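Local coordinates for protein glutathione S-transferase (Ceriporiopsis subvermispora, PDB 6J3E) that binds glutathione and, as a serine-type glutathione S-transferase, probably catalyses its reaction with electrophilic substrates, at residues V4-I10 with L71-P77; P22-K26 with G213-W217; R28-F33 with Y250-P254; V43-D47 with R142-F147. One frame throughout, in Å; residues are numbered along the deposited sequence.

Interaction 1: residues V4-I10 with L71-P77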
loop_
_atom_site.group_PDB
_atom_site.type_symbol
_atom_site.label_atom_id
_atom_site.label_comp_id
_atom_site.label_asym_id
_atom_site.label_seq_id
_atom_site.Cartn_x
_atom_site.Cartn_y
_atom_site.Cartn_z
ATOM N N VAL A 4 -15.876 7.962 31.471
ATOM C CA VAL A 4 -14.781 8.104 30.517
ATOM C C VAL A 4 -15.031 7.248 29.282
ATOM O O VAL A 4 -16.008 6.492 29.224
ATOM C CB VAL A 4 -13.446 7.723 31.161
ATOM C CG1 VAL A 4 -13.229 8.532 32.422
ATOM C CG2 VAL A 4 -13.446 6.251 31.452
ATOM N N ILE A 5 -14.143 7.370 28.287
ATOM C CA ILE A 5 -14.213 6.526 27.094
ATOM C C ILE A 5 -14.285 5.061 27.489
ATOM O O ILE A 5 -13.497 4.576 28.308
ATOM C CB ILE A 5 -12.997 6.759 26.190
ATOM C CG1 ILE A 5 -13.027 8.157 25.612
ATOM C CG2 ILE A 5 -12.993 5.758 25.023
ATOM C CD1 ILE A 5 -13.845 8.224 24.356
ATOM N N GLN A 6 -15.212 4.340 26.881
ATOM C CA GLN A 6 -15.278 2.903 27.035
ATOM C C GLN A 6 -14.574 2.252 25.848
ATOM O O GLN A 6 -14.823 2.617 24.692
ATOM C CB GLN A 6 -16.729 2.458 27.153
ATOM C CG GLN A 6 -17.436 3.149 28.297
ATOM C CD GLN A 6 -18.666 2.404 28.733
ATOM O OE1 GLN A 6 -18.722 1.870 29.846
ATOM N NE2 GLN A 6 -19.664 2.342 27.849
ATOM N N PHE A 7 -13.673 1.318 26.141
ATOM C CA PHE A 7 -12.780 0.725 25.148
ATOM C C PHE A 7 -12.927 -0.781 25.226
ATOM O O PHE A 7 -12.549 -1.386 26.231
ATOM C CB PHE A 7 -11.331 1.138 25.401
ATOM C CG PHE A 7 -10.315 0.355 24.610
ATOM C CD1 PHE A 7 -10.431 0.217 23.238
ATOM C CD2 PHE A 7 -9.206 -0.198 25.239
ATOM C CE1 PHE A 7 -9.472 -0.486 22.515
ATOM C CE2 PHE A 7 -8.252 -0.896 24.525
ATOM C CZ PHE A 7 -8.381 -1.037 23.160
ATOM N N TYR A 8 -13.454 -1.386 24.170
ATOM C CA TYR A 8 -13.758 -2.810 24.172
ATOM C C TYR A 8 -12.609 -3.587 23.548
ATOM O O TYR A 8 -12.125 -3.241 22.464
ATOM C CB TYR A 8 -15.077 -3.075 23.446
ATOM C CG TYR A 8 -16.240 -2.362 24.125
ATOM C CD1 TYR A 8 -16.467 -0.997 23.929
ATOM C CD2 TYR A 8 -17.101 -3.045 24.980
ATOM C CE1 TYR A 8 -17.522 -0.335 24.566
ATOM C CE2 TYR A 8 -18.160 -2.391 25.610
ATOM C CZ TYR A 8 -18.364 -1.041 25.401
ATOM O OH TYR A 8 -19.407 -0.406 26.028
ATOM N N ASP A 9 -12.190 -4.641 24.239
ATOM C CA ASP A 9 -10.968 -5.370 23.946
ATOM C C ASP A 9 -11.228 -6.840 24.242
ATOM O O ASP A 9 -12.172 -7.186 24.953
ATOM C CB ASP A 9 -9.804 -4.803 24.784
ATOM C CG ASP A 9 -8.421 -5.179 24.254
ATOM O OD1 ASP A 9 -8.298 -5.990 23.309
ATOM O OD2 ASP A 9 -7.442 -4.673 24.835
ATOM N N ILE A 10 -10.393 -7.698 23.664
ATOM C CA ILE A 10 -10.507 -9.150 23.771
ATOM C C ILE A 10 -9.462 -9.629 24.775
ATOM O O ILE A 10 -8.258 -9.444 24.528
ATOM C CB ILE A 10 -10.281 -9.829 22.412
ATOM C CG1 ILE A 10 -11.316 -9.378 21.386
ATOM C CG2 ILE A 10 -10.273 -11.340 22.550
ATOM C CD1 ILE A 10 -10.970 -9.796 19.948
ATOM N N LEU A 71 -13.528 -6.079 17.064
ATOM C CA LEU A 71 -12.943 -5.088 17.955
ATOM C C LEU A 71 -11.609 -4.668 17.350
ATOM O O LEU A 71 -11.064 -5.389 16.511
ATOM C CB LEU A 71 -12.779 -5.667 19.357
ATOM C CG LEU A 71 -14.125 -6.133 19.914
ATOM C CD1 LEU A 71 -13.984 -6.545 21.376
ATOM C CD2 LEU A 71 -15.151 -5.006 19.721
ATOM N N PRO A 72 -11.071 -3.504 17.750
ATOM C CA PRO A 72 -11.516 -2.559 18.783
ATOM C C PRO A 72 -12.801 -1.801 18.457
ATOM O O PRO A 72 -13.094 -1.548 17.288
ATOM C CB PRO A 72 -10.346 -1.576 18.866
ATOM C CG PRO A 72 -9.768 -1.588 17.487
ATOM C CD PRO A 72 -9.856 -3.023 17.066
ATOM N N VAL A 73 -13.549 -1.442 19.495
ATOM C CA VAL A 73 -14.613 -0.451 19.401
ATOM C C VAL A 73 -14.504 0.470 20.610
ATOM O O VAL A 73 -14.135 0.031 21.704
ATOM C CB VAL A 73 -15.999 -1.119 19.332
ATOM C CG1 VAL A 73 -17.091 -0.084 19.398
ATOM C CG2 VAL A 73 -16.137 -1.905 18.048
ATOM N N ILE A 74 -14.799 1.748 20.422
ATOM C CA ILE A 74 -14.895 2.655 21.560
ATOM C C ILE A 74 -16.277 3.292 21.581
ATOM O O ILE A 74 -16.882 3.542 20.534
ATOM C CB ILE A 74 -13.806 3.752 21.569
ATOM C CG1 ILE A 74 -13.901 4.633 20.324
ATOM C CG2 ILE A 74 -12.432 3.135 21.743
ATOM C CD1 ILE A 74 -13.116 5.919 20.453
ATOM N N HIS A 75 -16.783 3.540 22.794
ATOM C CA HIS A 75 -17.951 4.387 22.996
ATOM C C HIS A 75 -17.560 5.577 23.854
ATOM O O HIS A 75 -16.994 5.411 24.944
ATOM C CB HIS A 75 -19.128 3.664 23.649
ATOM C CG HIS A 75 -20.257 4.588 23.975
ATOM N ND1 HIS A 75 -21.055 5.148 23.001
ATOM C CD2 HIS A 75 -20.678 5.108 25.153
ATOM C CE1 HIS A 75 -21.934 5.955 23.566
ATOM N NE2 HIS A 75 -21.732 5.943 24.872
ATOM N N ASP A 76 -17.865 6.774 23.349
ATOM C CA ASP A 76 -17.483 8.044 23.957
ATOM C C ASP A 76 -18.731 8.676 24.547
ATOM O O ASP A 76 -19.492 9.336 23.821
ATOM C CB ASP A 76 -16.844 8.971 22.918
ATOM C CG ASP A 76 -16.242 10.221 23.541
ATOM O OD1 ASP A 76 -16.254 10.314 24.791
ATOM O OD2 ASP A 76 -15.734 11.095 22.796
ATOM N N PRO A 77 -19.008 8.483 25.840
ATOM C CA PRO A 77 -20.227 9.070 26.413
ATOM C C PRO A 77 -20.234 10.587 26.325
ATOM O O PRO A 77 -21.309 11.191 26.196
ATOM C CB PRO A 77 -20.209 8.560 27.861
ATOM C CG PRO A 77 -18.774 8.316 28.150
ATOM C CD PRO A 77 -18.163 7.848 26.866
#
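Leu-71 opens the 71-77 side of this antiparallel pairing inside the thioredoxin-like domain: its CD1 lies 3.9 Å from Ile-10 CG1 and 4.2 Å from Tyr-8 CB. Leu-71 belongs to the glutathione site, unoccupied by glutathione here. Pro-72 follows a cis peptide bond, the cis-proline characteristic of this fold, and its CB meets the edge of the Phe-7 ring at CE1 (3.9 Å). In the strand, Val-73 O accepts Tyr-8 N at 2.9 Å. Ile-74, non-hydrogen-bonded opposite Phe-7, puts CG2 3.8 Å from Phe-7 CD1, while its CA comes within 3.1 Å of Gln-6 O. His-75 and Gln-6 exchange two bonds, Gln-6 N to His-75 O (2.8 Å) and His-75 N to Gln-6 O (2.9 Å). Asp-76, bonded by its carboxylate to Tyr-92 and Tyr-97, has OD1 3.2 Å from Ile-5 CD1, and Pro-77 CD touches Val-4 O at 3.5 Å. Backbone bonds thus fix the register, while Phe-7, Ile-74 and Pro-72 give one side an apolar surface that helices 22-34 and 86-96 cover.

Interaction 2: residues P22-K26 with G213-W217. With EDO (1,2-ethanediol), chain D.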
loop_
_atom_site.group_PDB
_atom_site.type_symbol
_atom_site.label_atom_id
_atom_site.label_comp_id
_atom_site.label_asym_id
_atom_site.label_seq_id
_atom_site.Cartn_x
_atom_site.Cartn_y
_atom_site.Cartn_z
ATOM N N PRO A 22 -3.675 -7.533 17.944
ATOM C CA PRO A 22 -3.020 -6.516 17.121
ATOM C C PRO A 22 -3.952 -5.368 16.791
ATOM O O PRO A 22 -3.542 -4.197 16.858
ATOM C CB PRO A 22 -2.583 -7.308 15.874
ATOM C CG PRO A 22 -3.535 -8.440 15.791
ATOM C CD PRO A 22 -3.910 -8.789 17.204
ATOM N N ASN A 23 -5.209 -5.672 16.455
ATOM C CA ASN A 23 -6.154 -4.623 16.093
ATOM C C ASN A 23 -6.460 -3.720 17.278
ATOM O O ASN A 23 -6.525 -2.494 17.128
ATOM C CB ASN A 23 -7.442 -5.243 15.546
ATOM C CG ASN A 23 -7.177 -6.200 14.411
ATOM O OD1 ASN A 23 -7.050 -7.402 14.621
ATOM N ND2 ASN A 23 -7.071 -5.672 13.204
ATOM N N THR A 24 -6.655 -4.290 18.466
ATOM C CA THR A 24 -7.002 -3.424 19.588
ATOM C C THR A 24 -5.788 -2.682 20.136
ATOM O O THR A 24 -5.936 -1.581 20.675
ATOM C CB THR A 24 -7.679 -4.218 20.710
ATOM O OG1 THR A 24 -6.744 -5.133 21.297
ATOM C CG2 THR A 24 -8.880 -4.995 20.166
ATOM N N TRP A 25 -4.589 -3.239 20.013
ATOM C CA TRP A 25 -3.439 -2.498 20.506
ATOM C C TRP A 25 -3.197 -1.243 19.681
ATOM O O TRP A 25 -2.723 -0.230 20.215
ATOM C CB TRP A 25 -2.196 -3.365 20.506
ATOM C CG TRP A 25 -1.870 -3.923 21.837
ATOM C CD1 TRP A 25 -2.025 -5.215 22.244
ATOM C CD2 TRP A 25 -1.313 -3.214 22.950
ATOM N NE1 TRP A 25 -1.604 -5.356 23.547
ATOM C CE2 TRP A 25 -1.155 -4.144 24.001
ATOM C CE3 TRP A 25 -0.936 -1.882 23.162
ATOM C CZ2 TRP A 25 -0.638 -3.788 25.243
ATOM C CZ3 TRP A 25 -0.420 -1.526 24.401
ATOM C CH2 TRP A 25 -0.282 -2.477 25.427
ATOM N N LYS A 26 -3.522 -1.284 18.386
ATOM C CA LYS A 26 -3.474 -0.062 17.599
ATOM C C LYS A 26 -4.274 1.024 18.300
ATOM O O LYS A 26 -3.784 2.138 18.509
ATOM C CB LYS A 26 -3.998 -0.310 16.183
ATOM C CG LYS A 26 -3.072 -1.148 15.301
ATOM C CD LYS A 26 -3.548 -1.188 13.842
ATOM C CE LYS A 26 -4.348 -2.425 13.569
ATOM N NZ LYS A 26 -5.303 -2.310 12.452
ATOM N N GLY A 213 1.474 -1.885 16.808
ATOM C CA GLY A 213 0.321 -2.703 17.134
ATOM C C GLY A 213 0.546 -4.157 16.770
ATOM O O GLY A 213 0.383 -5.061 17.601
ATOM N N TRP A 214 0.946 -4.404 15.524
ATOM C CA TRP A 214 1.076 -5.785 15.098
ATOM C C TRP A 214 2.343 -6.410 15.662
ATOM O O TRP A 214 2.351 -7.608 15.960
ATOM C CB TRP A 214 1.024 -5.868 13.568
ATOM C CG TRP A 214 -0.344 -5.571 13.034
ATOM C CD1 TRP A 214 -0.897 -4.327 12.832
ATOM C CD2 TRP A 214 -1.351 -6.521 12.660
ATOM N NE1 TRP A 214 -2.185 -4.451 12.360
ATOM C CE2 TRP A 214 -2.491 -5.783 12.245
ATOM C CE3 TRP A 214 -1.409 -7.916 12.641
ATOM C CZ2 TRP A 214 -3.672 -6.405 11.813
ATOM C CZ3 TRP A 214 -2.577 -8.528 12.209
ATOM C CH2 TRP A 214 -3.696 -7.771 11.802
ATOM N N VAL A 215 3.400 -5.617 15.855
ATOM C CA VAL A 215 4.645 -6.181 16.363
ATOM C C VAL A 215 4.495 -6.569 17.825
ATOM O O VAL A 215 4.972 -7.630 18.244
ATOM C CB VAL A 215 5.818 -5.208 16.144
ATOM C CG1 VAL A 215 7.071 -5.704 16.856
ATOM C CG2 VAL A 215 6.098 -5.085 14.680
ATOM N N ILE A 216 3.801 -5.746 18.618
ATOM C CA ILE A 216 3.624 -6.085 20.031
ATOM C C ILE A 216 2.778 -7.346 20.170
ATOM O O ILE A 216 2.957 -8.129 21.114
ATOM C CB ILE A 216 3.035 -4.896 20.825
ATOM C CG1 ILE A 216 3.404 -5.020 22.295
ATOM C CG2 ILE A 216 1.514 -4.809 20.714
ATOM C CD1 ILE A 216 4.877 -5.110 22.528
ATOM N N TRP A 217 1.872 -7.581 19.216
ATOM C CA TRP A 217 1.132 -8.838 19.156
ATOM C C TRP A 217 2.081 -10.012 18.999
ATOM O O TRP A 217 1.958 -11.032 19.689
ATOM C CB TRP A 217 0.135 -8.782 17.991
ATOM C CG TRP A 217 -0.642 -10.039 17.689
ATOM C CD1 TRP A 217 -1.226 -10.897 18.589
ATOM C CD2 TRP A 217 -0.922 -10.576 16.387
ATOM N NE1 TRP A 217 -1.862 -11.910 17.925
ATOM C CE2 TRP A 217 -1.693 -11.743 16.576
ATOM C CE3 TRP A 217 -0.612 -10.172 15.079
ATOM C CZ2 TRP A 217 -2.154 -12.509 15.510
ATOM C CZ3 TRP A 217 -1.060 -10.939 14.024
ATOM C CH2 TRP A 217 -1.832 -12.093 14.245
HETATM C C1 EDO D . -10.612 -3.435 13.254
HETATM O O1 EDO D . -10.538 -4.829 12.911
HETATM C C2 EDO D . -9.431 -2.706 12.629
HETATM O O2 EDO D . -8.321 -2.770 13.524
#
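The interface between the thioredoxin-like and all-helical domains of the glutathione S-transferase fold runs beside the glutathione site of Asn-23 and Lys-26, empty of glutathione here. Pro-22, at the start of helix 22-34, packs into the corner formed by two indoles of helix 206-222: its CB lies 3.6 Å from the centroid of the Trp-214 six-membered ring and its CD 3.5 Å from that of the Trp-217 five-membered ring, both CH-pi contacts over a ring face. A third such contact runs the other way, Ile-216 CG2 sitting 3.8 Å from the centroid of the Trp-25 five-membered ring. The segment axes come within 7.8 Å; at Gly-213 a CB would clash with Lys-26 CG. Lys-26 CE passes 3.2 Å from Trp-214 NE1. Asn-23 ND2 and Lys-26 NZ each donate to O2 of an ethanediol, probably from the crystallisation liquor, at 3.2 Å, and Lys-26 NZ also bonds Ser-86. No hydrogen bond joins the two segments, which meet through apolar and CH-pi packing, with the polar groups at the ligand pocket.

Interaction 3: residues R28-F33 with Y250-P254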
loop_
_atom_site.group_PDB
_atom_site.type_symbol
_atom_site.label_atom_id
_atom_site.label_comp_id
_atom_site.label_asym_id
_atom_site.label_seq_id
_atom_site.Cartn_x
_atom_site.Cartn_y
_atom_site.Cartn_z
ATOM N N ARG A 28 -5.398 0.929 21.555
ATOM C CA ARG A 28 -4.837 1.170 22.879
ATOM C C ARG A 28 -3.631 2.103 22.786
ATOM O O ARG A 28 -3.555 3.113 23.497
ATOM C CB ARG A 28 -4.457 -0.153 23.552
ATOM C CG ARG A 28 -3.957 0.012 24.989
ATOM C CD ARG A 28 -3.677 -1.319 25.691
ATOM N NE ARG A 28 -4.873 -2.135 25.868
ATOM C CZ ARG A 28 -5.770 -1.971 26.843
ATOM N NH1 ARG A 28 -5.632 -1.005 27.742
ATOM N NH2 ARG A 28 -6.817 -2.782 26.918
ATOM N N TYR A 29 -2.680 1.783 21.904
ATOM C CA TYR A 29 -1.555 2.682 21.679
ATOM C C TYR A 29 -2.043 4.102 21.407
ATOM O O TYR A 29 -1.545 5.065 22.003
ATOM C CB TYR A 29 -0.696 2.178 20.512
ATOM C CG TYR A 29 0.448 1.242 20.878
ATOM C CD1 TYR A 29 1.316 1.539 21.928
ATOM C CD2 TYR A 29 0.681 0.084 20.152
ATOM C CE1 TYR A 29 2.378 0.698 22.248
ATOM C CE2 TYR A 29 1.730 -0.760 20.465
ATOM C CZ TYR A 29 2.580 -0.455 21.512
ATOM O OH TYR A 29 3.628 -1.316 21.820
ATOM N N THR A 30 -3.056 4.244 20.543
ATOM C CA THR A 30 -3.520 5.577 20.161
ATOM C C THR A 30 -4.105 6.333 21.359
ATOM O O THR A 30 -3.802 7.521 21.556
ATOM C CB THR A 30 -4.529 5.471 19.009
ATOM O OG1 THR A 30 -3.949 4.709 17.939
ATOM C CG2 THR A 30 -4.875 6.851 18.462
ATOM N N LEU A 31 -4.912 5.659 22.192
ATOM C CA LEU A 31 -5.467 6.324 23.373
ATOM C C LEU A 31 -4.385 6.656 24.402
ATOM O O LEU A 31 -4.474 7.685 25.079
ATOM C CB LEU A 31 -6.559 5.455 23.998
ATOM C CG LEU A 31 -7.859 5.278 23.207
ATOM C CD1 LEU A 31 -8.602 4.073 23.730
ATOM C CD2 LEU A 31 -8.743 6.505 23.305
ATOM N N ASN A 32 -3.351 5.813 24.520
ATOM C CA ASN A 32 -2.238 6.099 25.428
ATOM C C ASN A 32 -1.394 7.267 24.921
ATOM O O ASN A 32 -0.988 8.133 25.703
ATOM C CB ASN A 32 -1.373 4.848 25.611
ATOM C CG ASN A 32 -2.078 3.751 26.409
ATOM O OD1 ASN A 32 -3.176 3.958 26.942
ATOM N ND2 ASN A 32 -1.443 2.588 26.512
ATOM N N PHE A 33 -1.118 7.312 23.616
ATOM C CA PHE A 33 -0.273 8.370 23.073
ATOM C C PHE A 33 -1.007 9.697 23.022
ATOM O O PHE A 33 -0.397 10.755 23.213
ATOM C CB PHE A 33 0.218 7.985 21.680
ATOM C CG PHE A 33 0.902 9.106 20.938
ATOM C CD1 PHE A 33 2.254 9.369 21.139
ATOM C CD2 PHE A 33 0.196 9.881 20.034
ATOM C CE1 PHE A 33 2.894 10.388 20.456
ATOM C CE2 PHE A 33 0.812 10.903 19.351
ATOM C CZ PHE A 33 2.174 11.159 19.559
ATOM N N TYR A 250 4.082 3.872 26.192
ATOM C CA TYR A 250 2.673 3.754 25.870
ATOM C C TYR A 250 2.203 2.307 25.786
ATOM O O TYR A 250 1.013 2.075 25.548
ATOM C CB TYR A 250 2.384 4.473 24.552
ATOM C CG TYR A 250 2.889 5.901 24.489
ATOM C CD1 TYR A 250 2.212 6.937 25.130
ATOM C CD2 TYR A 250 4.035 6.215 23.763
ATOM C CE1 TYR A 250 2.682 8.241 25.058
ATOM C CE2 TYR A 250 4.500 7.510 23.684
ATOM C CZ TYR A 250 3.830 8.516 24.335
ATOM O OH TYR A 250 4.307 9.800 24.239
ATOM N N GLU A 251 3.102 1.332 25.969
ATOM C CA GLU A 251 2.744 -0.089 25.975
ATOM C C GLU A 251 2.250 -0.467 27.372
ATOM O O GLU A 251 2.941 -1.117 28.161
ATOM C CB GLU A 251 3.940 -0.940 25.553
ATOM C CG GLU A 251 3.715 -2.455 25.671
ATOM C CD GLU A 251 4.945 -3.275 25.364
ATOM O OE1 GLU A 251 4.941 -4.493 25.661
ATOM O OE2 GLU A 251 5.917 -2.723 24.812
ATOM N N VAL A 252 1.032 -0.023 27.689
ATOM C CA VAL A 252 0.501 -0.162 29.048
ATOM C C VAL A 252 -1.000 -0.424 28.994
ATOM O O VAL A 252 -1.713 0.115 28.144
ATOM C CB VAL A 252 0.797 1.089 29.916
ATOM C CG1 VAL A 252 2.263 1.511 29.844
ATOM C CG2 VAL A 252 -0.067 2.233 29.490
ATOM N N VAL A 253 -1.476 -1.262 29.911
ATOM C CA VAL A 253 -2.903 -1.407 30.185
ATOM C C VAL A 253 -3.209 -0.592 31.443
ATOM O O VAL A 253 -2.790 -0.991 32.540
ATOM C CB VAL A 253 -3.303 -2.874 30.361
ATOM C CG1 VAL A 253 -3.371 -3.556 29.008
ATOM C CG2 VAL A 253 -2.314 -3.572 31.246
ATOM N N PRO A 254 -3.915 0.531 31.333
ATOM C CA PRO A 254 -3.857 1.551 32.388
ATOM C C PRO A 254 -4.429 1.215 33.757
ATOM O O PRO A 254 -4.641 2.159 34.527
ATOM C CB PRO A 254 -4.639 2.715 31.764
ATOM C CG PRO A 254 -4.349 2.597 30.348
ATOM C CD PRO A 254 -4.402 1.113 30.074
HETATM O O HOH W 1 6.045 -0.522 23.144
#
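Phe-33 directs its ring edge at the face of Tyr-250 in a T-shaped stack, centroids 5.4 Å apart and planes at 68°, while its CB sits over that ring, 4.2 Å from the centroid. One turn earlier, Tyr-29 CD1 packs 4.1 Å from Tyr-250 CB, and a water accepts from Tyr-29 OH (2.9 Å) and donates to Glu-251 OE2 (2.8 Å); OE1 of that glutamate forms a salt bridge with Arg-220. Between these aromatics and Arg-28 lies Asn-32, whose ND2 donates to Tyr-250 O at 2.7 Å and to Val-252 O at 3.0 Å, clasping the inverse gamma turn centred on Glu-251; OD1 bonds Tyr-38. Val-253 CG1 covers a face of the Arg-28 guanidinium, 3.6 Å from CZ, and Pro-254 CD meets its edge at NH1 (3.4 Å). Arg-28 also forms a salt bridge with Asp-9. The C-terminal tail is thereby secured across the thioredoxin-like domain's first helix by aromatic packing and one side-chain amide whose two N-H groups each reach a backbone carbonyl.

Interaction 4: residues V43-D47 with R142-F147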
loop_
_atom_site.group_PDB
_atom_site.type_symbol
_atom_site.label_atom_id
_atom_site.label_comp_id
_atom_site.label_asym_id
_atom_site.label_seq_id
_atom_site.Cartn_x
_atom_site.Cartn_y
_atom_site.Cartn_z
ATOM N N VAL A 43 -14.238 -8.425 26.217
ATOM C CA VAL A 43 -15.294 -9.119 25.489
ATOM C C VAL A 43 -14.723 -10.358 24.815
ATOM O O VAL A 43 -13.731 -10.278 24.082
ATOM C CB VAL A 43 -15.964 -8.194 24.455
ATOM C CG1 VAL A 43 -16.965 -8.980 23.607
ATOM C CG2 VAL A 43 -16.646 -7.019 25.171
ATOM N N GLU A 44 -15.351 -11.505 25.059
ATOM C CA GLU A 44 -14.912 -12.733 24.418
ATOM C C GLU A 44 -15.303 -12.715 22.948
ATOM O O GLU A 44 -16.303 -12.102 22.554
ATOM C CB GLU A 44 -15.515 -13.955 25.113
ATOM C CG GLU A 44 -15.081 -14.149 26.561
ATOM C CD GLU A 44 -13.606 -14.510 26.716
ATOM O OE1 GLU A 44 -12.985 -14.970 25.732
ATOM O OE2 GLU A 44 -13.065 -14.325 27.831
ATOM N N TYR A 45 -14.494 -13.397 22.137
ATOM C CA TYR A 45 -14.729 -13.489 20.697
ATOM C C TYR A 45 -16.175 -13.791 20.333
ATOM O O TYR A 45 -16.735 -13.069 19.491
ATOM C CB TYR A 45 -13.789 -14.542 20.088
ATOM C CG TYR A 45 -12.656 -13.944 19.292
ATOM C CD1 TYR A 45 -12.894 -13.351 18.052
ATOM C CD2 TYR A 45 -11.354 -13.951 19.781
ATOM C CE1 TYR A 45 -11.860 -12.793 17.313
ATOM C CE2 TYR A 45 -10.308 -13.386 19.049
ATOM C CZ TYR A 45 -10.567 -12.817 17.814
ATOM O OH TYR A 45 -9.543 -12.252 17.079
ATOM N N PRO A 46 -16.838 -14.796 20.912
ATOM C CA PRO A 46 -18.192 -15.128 20.440
ATOM C C PRO A 46 -19.262 -14.107 20.848
ATOM O O PRO A 46 -20.359 -14.127 20.271
ATOM C CB PRO A 46 -18.449 -16.508 21.060
ATOM C CG PRO A 46 -17.564 -16.550 22.269
ATOM C CD PRO A 46 -16.372 -15.713 21.975
ATOM N N ASP A 47 -18.974 -13.218 21.799
ATOM C CA ASP A 47 -19.905 -12.180 22.209
ATOM C C ASP A 47 -19.712 -10.883 21.449
ATOM O O ASP A 47 -20.467 -9.934 21.683
ATOM C CB ASP A 47 -19.774 -11.873 23.708
ATOM C CG ASP A 47 -19.716 -13.123 24.567
ATOM O OD1 ASP A 47 -20.371 -14.129 24.221
ATOM O OD2 ASP A 47 -18.996 -13.093 25.591
ATOM N N ARG A 142 -13.950 -20.032 26.051
ATOM C CA ARG A 142 -15.091 -19.663 25.208
ATOM C C ARG A 142 -14.631 -19.049 23.882
ATOM O O ARG A 142 -15.167 -19.379 22.813
ATOM C CB ARG A 142 -16.022 -18.703 25.959
ATOM C CG ARG A 142 -16.661 -19.245 27.246
ATOM C CD ARG A 142 -17.902 -18.427 27.636
ATOM N NE ARG A 142 -18.814 -18.303 26.496
ATOM C CZ ARG A 142 -19.211 -17.155 25.962
ATOM N NH1 ARG A 142 -18.819 -15.994 26.484
ATOM N NH2 ARG A 142 -20.017 -17.176 24.911
ATOM N N SER A 143 -13.636 -18.146 23.935
ATOM C CA SER A 143 -13.053 -17.588 22.712
ATOM C C SER A 143 -12.305 -18.645 21.912
ATOM O O SER A 143 -12.291 -18.581 20.676
ATOM C CB SER A 143 -12.098 -16.437 23.039
ATOM O OG SER A 143 -12.779 -15.221 23.332
ATOM N N GLU A 144 -11.674 -19.611 22.591
ATOM C CA GLU A 144 -10.913 -20.641 21.885
ATOM C C GLU A 144 -11.828 -21.526 21.049
ATOM O O GLU A 144 -11.514 -21.839 19.897
ATOM C CB GLU A 144 -10.109 -21.485 22.874
ATOM C CG GLU A 144 -9.066 -22.393 22.229
ATOM C CD GLU A 144 -9.655 -23.658 21.611
ATOM O OE1 GLU A 144 -9.002 -24.220 20.694
ATOM O OE2 GLU A 144 -10.760 -24.092 22.044
ATOM N N GLU A 145 -12.957 -21.962 21.618
ATOM C CA GLU A 145 -13.915 -22.737 20.832
ATOM C C GLU A 145 -14.328 -21.968 19.583
ATOM O O GLU A 145 -14.297 -22.500 18.463
ATOM C CB GLU A 145 -15.136 -23.089 21.698
ATOM C CG GLU A 145 -16.181 -24.012 21.030
ATOM C CD GLU A 145 -17.130 -23.285 20.061
ATOM O OE1 GLU A 145 -17.469 -23.878 19.013
ATOM O OE2 GLU A 145 -17.543 -22.130 20.334
ATOM N N PHE A 146 -14.674 -20.687 19.757
ATOM C CA PHE A 146 -15.107 -19.856 18.640
ATOM C C PHE A 146 -13.970 -19.609 17.648
ATOM O O PHE A 146 -14.159 -19.702 16.428
ATOM C CB PHE A 146 -15.645 -18.532 19.184
ATOM C CG PHE A 146 -16.157 -17.599 18.121
ATOM C CD1 PHE A 146 -15.287 -16.775 17.422
ATOM C CD2 PHE A 146 -17.522 -17.528 17.839
ATOM C CE1 PHE A 146 -15.762 -15.904 16.451
ATOM C CE2 PHE A 146 -18.004 -16.662 16.867
ATOM C CZ PHE A 146 -17.121 -15.835 16.177
ATOM N N PHE A 147 -12.792 -19.250 18.150
ATOM C CA PHE A 147 -11.691 -18.879 17.263
ATOM C C PHE A 147 -11.214 -20.076 16.450
ATOM O O PHE A 147 -11.051 -19.993 15.224
ATOM C CB PHE A 147 -10.545 -18.300 18.088
ATOM C CG PHE A 147 -9.489 -17.636 17.271
ATOM C CD1 PHE A 147 -9.566 -16.290 16.994
ATOM C CD2 PHE A 147 -8.399 -18.363 16.783
ATOM C CE1 PHE A 147 -8.584 -15.667 16.227
ATOM C CE2 PHE A 147 -7.419 -17.743 16.027
ATOM C CZ PHE A 147 -7.517 -16.388 15.753
#
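Between the thioredoxin-like and helical domains of the glutathione S-transferase fold, the loop that follows strand 38-42 rests against helix 141-153. Glu-44 OE1 accepts a very short 2.4 Å hydrogen bond from Ser-143 OG, and OE2 bonds Asn-140. Ser-143 OG also accepts Tyr-45 N at 2.8 Å, so a single serine ties down two successive loop residues. The Tyr-45 ring offers its face to the edge of Phe-147 in a T-shaped stack, centroids 5.2 Å apart and planes at 62°, and Tyr-45 CB lies 3.8 Å from Phe-146 CD1. The glutathione site is near, since Phe-147 adjoins its Arg-151 and the Tyr-45 side chain is about 6 Å, nearest atoms, from that of its Asn-23. Pro-46 places CA over the Phe-146 ring, 4.0 Å from its centroid, and CG over a face of the Arg-142 guanidinium, 3.7 Å from NH2. Asp-47 adds a salt bridge along that guanidinium's edge, its OD2 3.0 Å from Arg-142 NH1 and its OD1 3.1 Å from Arg-142 NH2.

Strand 5-9 opens interaction 1, helix 22-34 opens interactions 2 and 3, and the loop at 43-47 opens interaction 4. Interaction 1 closes first, at 71-77, within the thioredoxin-like domain, and its loop crosses the other three. Interaction 4 closes next, on helix 141-153, nested inside the loops of interactions 2 and 3. These two close last, on helix 206-222 and on the C-terminal tail, and cross each other. Asp-9 connects the set: OD1 probably bonds Thr-24 OG1 (2.7 Å), OD2 bridges Arg-28 NH2 (2.9 Å), and Asp-9 O probably bonds Val-43 N (2.7 Å). Interactions 2 and 4 each join the thioredoxin-like and helical domains, while interaction 3 fastens the C-terminal tail to helix 22-34.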